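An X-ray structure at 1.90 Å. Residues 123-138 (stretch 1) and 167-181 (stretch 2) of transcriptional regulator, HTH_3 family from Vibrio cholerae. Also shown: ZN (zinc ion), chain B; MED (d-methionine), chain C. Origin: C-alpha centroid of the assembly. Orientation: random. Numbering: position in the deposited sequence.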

# COMPACT_ATOMS: atom_id res chain seq x y z
N ALA A 123 12.15 -2.14 6.69
CA ALA A 123 13.47 -1.53 6.58
C ALA A 123 14.27 -2.06 5.39
O ALA A 123 14.06 -3.18 4.93
CB ALA A 123 14.26 -1.74 7.87
N LEU A 124 15.20 -1.24 4.90
CA LEU A 124 16.03 -1.59 3.76
C LEU A 124 16.68 -2.96 3.91
O LEU A 124 17.26 -3.28 4.94
CB LEU A 124 17.13 -0.54 3.57
CG LEU A 124 18.11 -0.74 2.41
CD1 LEU A 124 17.37 -0.60 1.08
CD2 LEU A 124 19.22 0.30 2.51
N GLY A 125 16.56 -3.78 2.87
CA GLY A 125 17.17 -5.10 2.91
C GLY A 125 16.39 -6.19 3.63
O GLY A 125 16.83 -7.34 3.63
N VAL A 126 15.27 -5.85 4.25
CA VAL A 126 14.50 -6.89 4.94
C VAL A 126 13.86 -7.80 3.90
O VAL A 126 13.24 -7.32 2.95
CB VAL A 126 13.41 -6.29 5.85
CG1 VAL A 126 12.58 -7.41 6.46
CG2 VAL A 126 14.06 -5.46 6.94
N ILE A 127 14.02 -9.10 4.08
CA ILE A 127 13.50 -10.09 3.14
C ILE A 127 12.44 -10.99 3.79
O ILE A 127 12.55 -11.36 4.95
CB ILE A 127 14.67 -10.96 2.60
CG1 ILE A 127 15.58 -10.09 1.73
CG2 ILE A 127 14.15 -12.19 1.85
CD1 ILE A 127 16.92 -10.74 1.40
N GLU A 128 11.39 -11.33 3.04
CA GLU A 128 10.35 -12.20 3.57
C GLU A 128 10.19 -13.48 2.79
O GLU A 128 10.37 -13.50 1.57
CB GLU A 128 9.00 -11.48 3.60
CG GLU A 128 8.85 -10.48 4.72
CD GLU A 128 7.44 -9.93 4.82
OE1 GLU A 128 6.48 -10.73 4.78
OE2 GLU A 128 7.30 -8.70 4.94
N TYR A 129 9.87 -14.55 3.51
CA TYR A 129 9.62 -15.87 2.95
C TYR A 129 8.17 -16.20 3.31
O TYR A 129 7.71 -15.88 4.41
CB TYR A 129 10.50 -16.94 3.59
CG TYR A 129 11.95 -16.87 3.19
CD1 TYR A 129 12.48 -17.77 2.27
CD2 TYR A 129 12.81 -15.93 3.76
CE1 TYR A 129 13.82 -17.74 1.91
CE2 TYR A 129 14.16 -15.88 3.40
CZ TYR A 129 14.66 -16.79 2.48
OH TYR A 129 15.99 -16.78 2.13
N ILE A 130 7.46 -16.83 2.38
CA ILE A 130 6.07 -17.21 2.59
C ILE A 130 5.87 -18.67 2.21
O ILE A 130 6.36 -19.12 1.18
CB ILE A 130 5.12 -16.37 1.69
CG1 ILE A 130 5.28 -14.87 1.97
CG2 ILE A 130 3.68 -16.80 1.90
CD1 ILE A 130 4.75 -14.42 3.31
N HIS A 131 5.16 -19.41 3.06
CA HIS A 131 4.86 -20.82 2.80
C HIS A 131 3.41 -21.02 3.21
O HIS A 131 3.06 -20.88 4.38
CB HIS A 131 5.77 -21.73 3.62
CG HIS A 131 5.69 -23.18 3.24
ND1 HIS A 131 6.19 -24.19 4.02
CD2 HIS A 131 5.14 -23.78 2.15
CE1 HIS A 131 5.96 -25.35 3.44
NE2 HIS A 131 5.32 -25.13 2.30
N VAL A 132 2.56 -21.32 2.23
CA VAL A 132 1.14 -21.51 2.49
C VAL A 132 0.84 -22.86 3.14
O VAL A 132 1.11 -23.91 2.57
CB VAL A 132 0.31 -21.38 1.19
CG1 VAL A 132 -1.18 -21.41 1.52
CG2 VAL A 132 0.66 -20.08 0.48
N LEU A 133 0.28 -22.81 4.34
CA LEU A 133 -0.05 -24.03 5.07
C LEU A 133 -1.47 -24.51 4.75
O LEU A 133 -1.74 -25.71 4.72
CB LEU A 133 0.08 -23.79 6.58
CG LEU A 133 1.44 -23.31 7.08
CD1 LEU A 133 1.40 -23.10 8.58
CD2 LEU A 133 2.51 -24.32 6.70
N GLU A 134 -2.37 -23.56 4.50
CA GLU A 134 -3.76 -23.89 4.21
C GLU A 134 -4.44 -22.83 3.36
O GLU A 134 -4.20 -21.63 3.53
CB GLU A 134 -4.54 -24.05 5.52
CG GLU A 134 -5.96 -24.55 5.33
CD GLU A 134 -6.83 -24.28 6.54
OE1 GLU A 134 -6.38 -24.56 7.68
OE2 GLU A 134 -7.97 -23.79 6.36
N GLY A 135 -5.31 -23.28 2.46
CA GLY A 135 -6.05 -22.37 1.61
C GLY A 135 -5.30 -21.78 0.43
O GLY A 135 -4.24 -22.27 0.02
N ILE A 136 -5.88 -20.73 -0.12
CA ILE A 136 -5.32 -20.03 -1.26
C ILE A 136 -5.16 -18.57 -0.85
O ILE A 136 -6.05 -17.98 -0.24
CB ILE A 136 -6.27 -20.11 -2.48
CG1 ILE A 136 -6.39 -21.57 -2.94
CG2 ILE A 136 -5.75 -19.23 -3.62
CD1 ILE A 136 -7.39 -21.76 -4.07
N MSE A 137 -4.01 -17.99 -1.17
CA MSE A 137 -3.74 -16.60 -0.81
C MSE A 137 -2.95 -15.93 -1.92
O MSE A 137 -2.49 -16.59 -2.85
CB MSE A 137 -2.93 -16.55 0.49
CG MSE A 137 -1.46 -16.91 0.29
SE MSE A 137 -0.38 -16.62 1.85
CE MSE A 137 -0.49 -14.69 1.94
N LYS A 138 -2.80 -14.61 -1.83
CA LYS A 138 -2.01 -13.87 -2.82
C LYS A 138 -1.07 -12.91 -2.09
O LYS A 138 -1.39 -12.42 -1.01
CB LYS A 138 -2.90 -13.12 -3.81
CG LYS A 138 -3.99 -12.26 -3.19
CD LYS A 138 -4.79 -11.56 -4.30
CE LYS A 138 -5.89 -10.66 -3.75
NZ LYS A 138 -6.62 -9.98 -4.86
N VAL A 167 -7.54 -15.62 -0.46
CA VAL A 167 -8.47 -15.70 -1.58
C VAL A 167 -9.63 -16.58 -1.14
O VAL A 167 -10.79 -16.31 -1.47
CB VAL A 167 -7.79 -16.28 -2.83
CG1 VAL A 167 -8.73 -16.16 -4.02
CG2 VAL A 167 -6.49 -15.53 -3.11
N THR A 168 -9.32 -17.66 -0.43
CA THR A 168 -10.36 -18.52 0.12
C THR A 168 -10.71 -17.75 1.39
O THR A 168 -9.92 -16.92 1.83
CB THR A 168 -9.83 -19.92 0.48
OG1 THR A 168 -8.57 -19.80 1.15
CG2 THR A 168 -9.65 -20.75 -0.79
N GLU A 169 -11.87 -18.01 1.99
CA GLU A 169 -12.24 -17.28 3.19
C GLU A 169 -11.15 -17.32 4.25
O GLU A 169 -10.93 -16.35 4.97
CB GLU A 169 -13.55 -17.83 3.78
CG GLU A 169 -14.77 -17.53 2.94
CD GLU A 169 -14.83 -16.08 2.49
OE1 GLU A 169 -14.69 -15.18 3.34
OE2 GLU A 169 -15.01 -15.84 1.28
N LYS A 170 -10.48 -18.46 4.35
CA LYS A 170 -9.41 -18.62 5.33
C LYS A 170 -8.13 -19.09 4.66
O LYS A 170 -8.17 -19.84 3.69
CB LYS A 170 -9.83 -19.62 6.41
CG LYS A 170 -8.72 -19.97 7.39
CD LYS A 170 -9.20 -20.99 8.42
CE LYS A 170 -8.08 -21.34 9.39
NZ LYS A 170 -8.52 -22.30 10.45
N ALA A 171 -7.00 -18.63 5.18
CA ALA A 171 -5.70 -19.01 4.67
C ALA A 171 -4.71 -18.88 5.81
O ALA A 171 -4.79 -17.94 6.60
CB ALA A 171 -5.29 -18.11 3.52
N VAL A 172 -3.80 -19.84 5.90
CA VAL A 172 -2.79 -19.84 6.94
C VAL A 172 -1.45 -19.99 6.25
O VAL A 172 -1.30 -20.80 5.33
CB VAL A 172 -2.98 -21.02 7.91
CG1 VAL A 172 -1.92 -20.98 9.00
CG2 VAL A 172 -4.38 -20.97 8.53
N PHE A 173 -0.46 -19.20 6.67
CA PHE A 173 0.86 -19.28 6.06
C PHE A 173 1.97 -18.95 7.04
O PHE A 173 1.77 -18.21 8.00
CB PHE A 173 0.94 -18.34 4.85
CG PHE A 173 0.80 -16.87 5.18
CD1 PHE A 173 1.93 -16.06 5.28
CD2 PHE A 173 -0.45 -16.29 5.35
CE1 PHE A 173 1.81 -14.69 5.54
CE2 PHE A 173 -0.59 -14.93 5.61
CZ PHE A 173 0.55 -14.13 5.70
N GLN A 174 3.14 -19.52 6.80
CA GLN A 174 4.29 -19.24 7.64
C GLN A 174 4.98 -18.04 7.02
O GLN A 174 5.13 -17.97 5.80
CB GLN A 174 5.27 -20.41 7.67
CG GLN A 174 6.48 -20.11 8.55
CD GLN A 174 7.62 -21.09 8.38
OE1 GLN A 174 8.21 -21.18 7.30
NE2 GLN A 174 7.92 -21.83 9.44
N ASN A 175 5.39 -17.10 7.85
CA ASN A 175 6.07 -15.92 7.36
C ASN A 175 7.40 -15.77 8.08
O ASN A 175 7.44 -15.61 9.30
CB ASN A 175 5.19 -14.68 7.59
CG ASN A 175 5.82 -13.39 7.05
OD1 ASN A 175 6.50 -13.39 6.02
ND2 ASN A 175 5.58 -12.29 7.75
N ILE A 176 8.50 -15.86 7.33
CA ILE A 176 9.83 -15.69 7.90
C ILE A 176 10.28 -14.29 7.51
O ILE A 176 10.31 -13.96 6.32
CB ILE A 176 10.84 -16.70 7.32
CG1 ILE A 176 10.48 -18.12 7.75
CG2 ILE A 176 12.26 -16.34 7.75
CD1 ILE A 176 11.28 -19.18 7.03
N VAL A 177 10.63 -13.46 8.48
CA VAL A 177 11.10 -12.10 8.19
C VAL A 177 12.58 -12.06 8.54
O VAL A 177 12.96 -12.19 9.71
CB VAL A 177 10.33 -11.05 9.02
CG1 VAL A 177 10.83 -9.65 8.69
CG2 VAL A 177 8.84 -11.15 8.73
N ALA A 178 13.43 -11.89 7.53
CA ALA A 178 14.87 -11.87 7.72
C ALA A 178 15.44 -10.47 7.60
O ALA A 178 15.34 -9.82 6.55
CB ALA A 178 15.54 -12.80 6.72
N TYR A 179 16.05 -10.01 8.69
CA TYR A 179 16.63 -8.67 8.74
C TYR A 179 18.12 -8.69 8.40
O TYR A 179 18.83 -9.62 8.73
CB TYR A 179 16.45 -8.09 10.14
CG TYR A 179 15.02 -7.95 10.58
CD1 TYR A 179 14.38 -6.72 10.53
CD2 TYR A 179 14.31 -9.05 11.08
CE1 TYR A 179 13.07 -6.57 10.97
CE2 TYR A 179 12.98 -8.91 11.53
CZ TYR A 179 12.38 -7.66 11.47
OH TYR A 179 11.10 -7.48 11.93
N PRO A 180 18.60 -7.64 7.72
CA PRO A 180 20.02 -7.55 7.34
C PRO A 180 20.93 -7.74 8.56
O PRO A 180 20.65 -7.20 9.63
CB PRO A 180 20.14 -6.15 6.75
CG PRO A 180 18.79 -5.91 6.18
CD PRO A 180 17.86 -6.45 7.25
N ARG A 181 22.00 -8.50 8.39
CA ARG A 181 22.94 -8.73 9.49
C ARG A 181 24.21 -7.93 9.29
O ARG A 181 24.49 -7.01 10.05
CB ARG A 181 23.27 -10.22 9.62
CG ARG A 181 22.31 -10.99 10.51
CD ARG A 181 22.79 -12.41 10.77
NE ARG A 181 22.76 -13.25 9.57
CZ ARG A 181 23.18 -14.51 9.54
NH1 ARG A 181 23.67 -15.09 10.63
NH2 ARG A 181 23.11 -15.21 8.41
ZN ZN B . 5.67 -7.68 5.66
N MED C . 5.64 -8.90 7.51
CA MED C . 4.39 -8.60 8.28
C MED C . 3.59 -7.48 7.61
O MED C . 3.96 -6.92 6.57
CB MED C . 3.56 -9.90 8.41
CG MED C . 2.25 -9.88 9.17
SD MED C . 2.69 -9.61 10.91
CE MED C . 3.60 -11.03 11.31
OXT MED C . 2.54 -7.10 8.12
O HOH W 1 17.74 -9.82 5.03
O HOH W 2 -9.20 -22.48 3.59

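Two antiparallel strands, one from each stretch, pair through main-chain hydrogen bonds, and the residues from Val167 to Lys170 extend the contact past a bulge. At the start of stretch 2, Val167 N and Thr168 N both donate to Ile136 O, at 2.8 Å and 3.3 Å respectively, so one carbonyl serves two successive amides. The Val167 side chain points toward stretch 1 and packs on Ile136, with Val167 CB 3.7 Å from Ile136 CG2. Thr168 ties two segments together through its hydroxyl: Thr168 OG1 accepts from Ile136 N at 3.1 Å in a nearly straight bond and donates to Lys170 O at 2.6 Å. This places Thr168 OG1 3.6 Å from Gly135 CA, and there is no room here for a side chain on Gly135: an ideal CB would lie 2.4 Å from Lys170 O and 2.8 Å from Thr168 OG1. The positive phi of Gly135 favours glycine as well. Glu169 points away and makes no contact with stretch 1. Lys170 lies extended along Glu134, Lys170 CD being 3.7 Å from Glu134 OE2; the charged ends, Lys170 NZ and Glu134 OE1, are 4.2 Å apart, beyond a salt bridge. A water donates to Lys170 O and, weakly, to Glu134 OE2.

Ala171 brings its CA within 3.2 Å of Glu134 O, a CA-H...O contact, while Ala171 CB meets Met137 CB at 4.1 Å. At Val172 the register shifts by one residue. Val172 O accepts from both Leu133 N (2.7 Å) and Glu134 N (3.1 Å), the signature of a beta bulge, and Val172 N returns a bond to Glu134 O at 3.0 Å. Phe173 lies opposite Val132 in a non-hydrogen-bonded pair, their CA atoms 4.2 Å apart. Selenomethionine Met137 covers one face of its ring: Met137 SE approaches Phe173 CD2 to 3.5 Å, and Met137 CE sits 3.8 Å from the ring centroid, close to the normal. Ile130 CD1 reaches Phe173 CE1 at 3.7 Å.

Beyond the bulge the pairing is regular. Gln174 N donates to His131 O at 2.8 Å and Gln174 O accepts from His131 N at 3.1 Å. Asn175 pairs with Ile130 and shares its face of the sheet with Glu128, whose OE2 binds zinc at 2.0 Å; the metal is also held by N and O of the d-methionine. Ile176 N to Tyr129 O (3.0 Å) and Tyr129 N to Ile176 O (2.9 Å) form the next reciprocal pair, with Ile176 CB and Tyr129 CB in contact at 3.8 Å. Val177 CG1 packs against Val126 CG1 at 3.6 Å. Ala178 closes the ladder with two nearly straight bonds, Ala178 N to Ile127 O at 2.8 Å and Ile127 N to Ala178 O at 2.9 Å; a water bridges Ala178 O and Gly125 O. Tyr179 CD1 touches Val126 CG2 at 3.8 Å. Finally, Pro180 CG rests 3.3 Å from Leu124 O, against the type II turn, where an ideal CB on Gly125 would come within 2.8 Å of Pro180 CG.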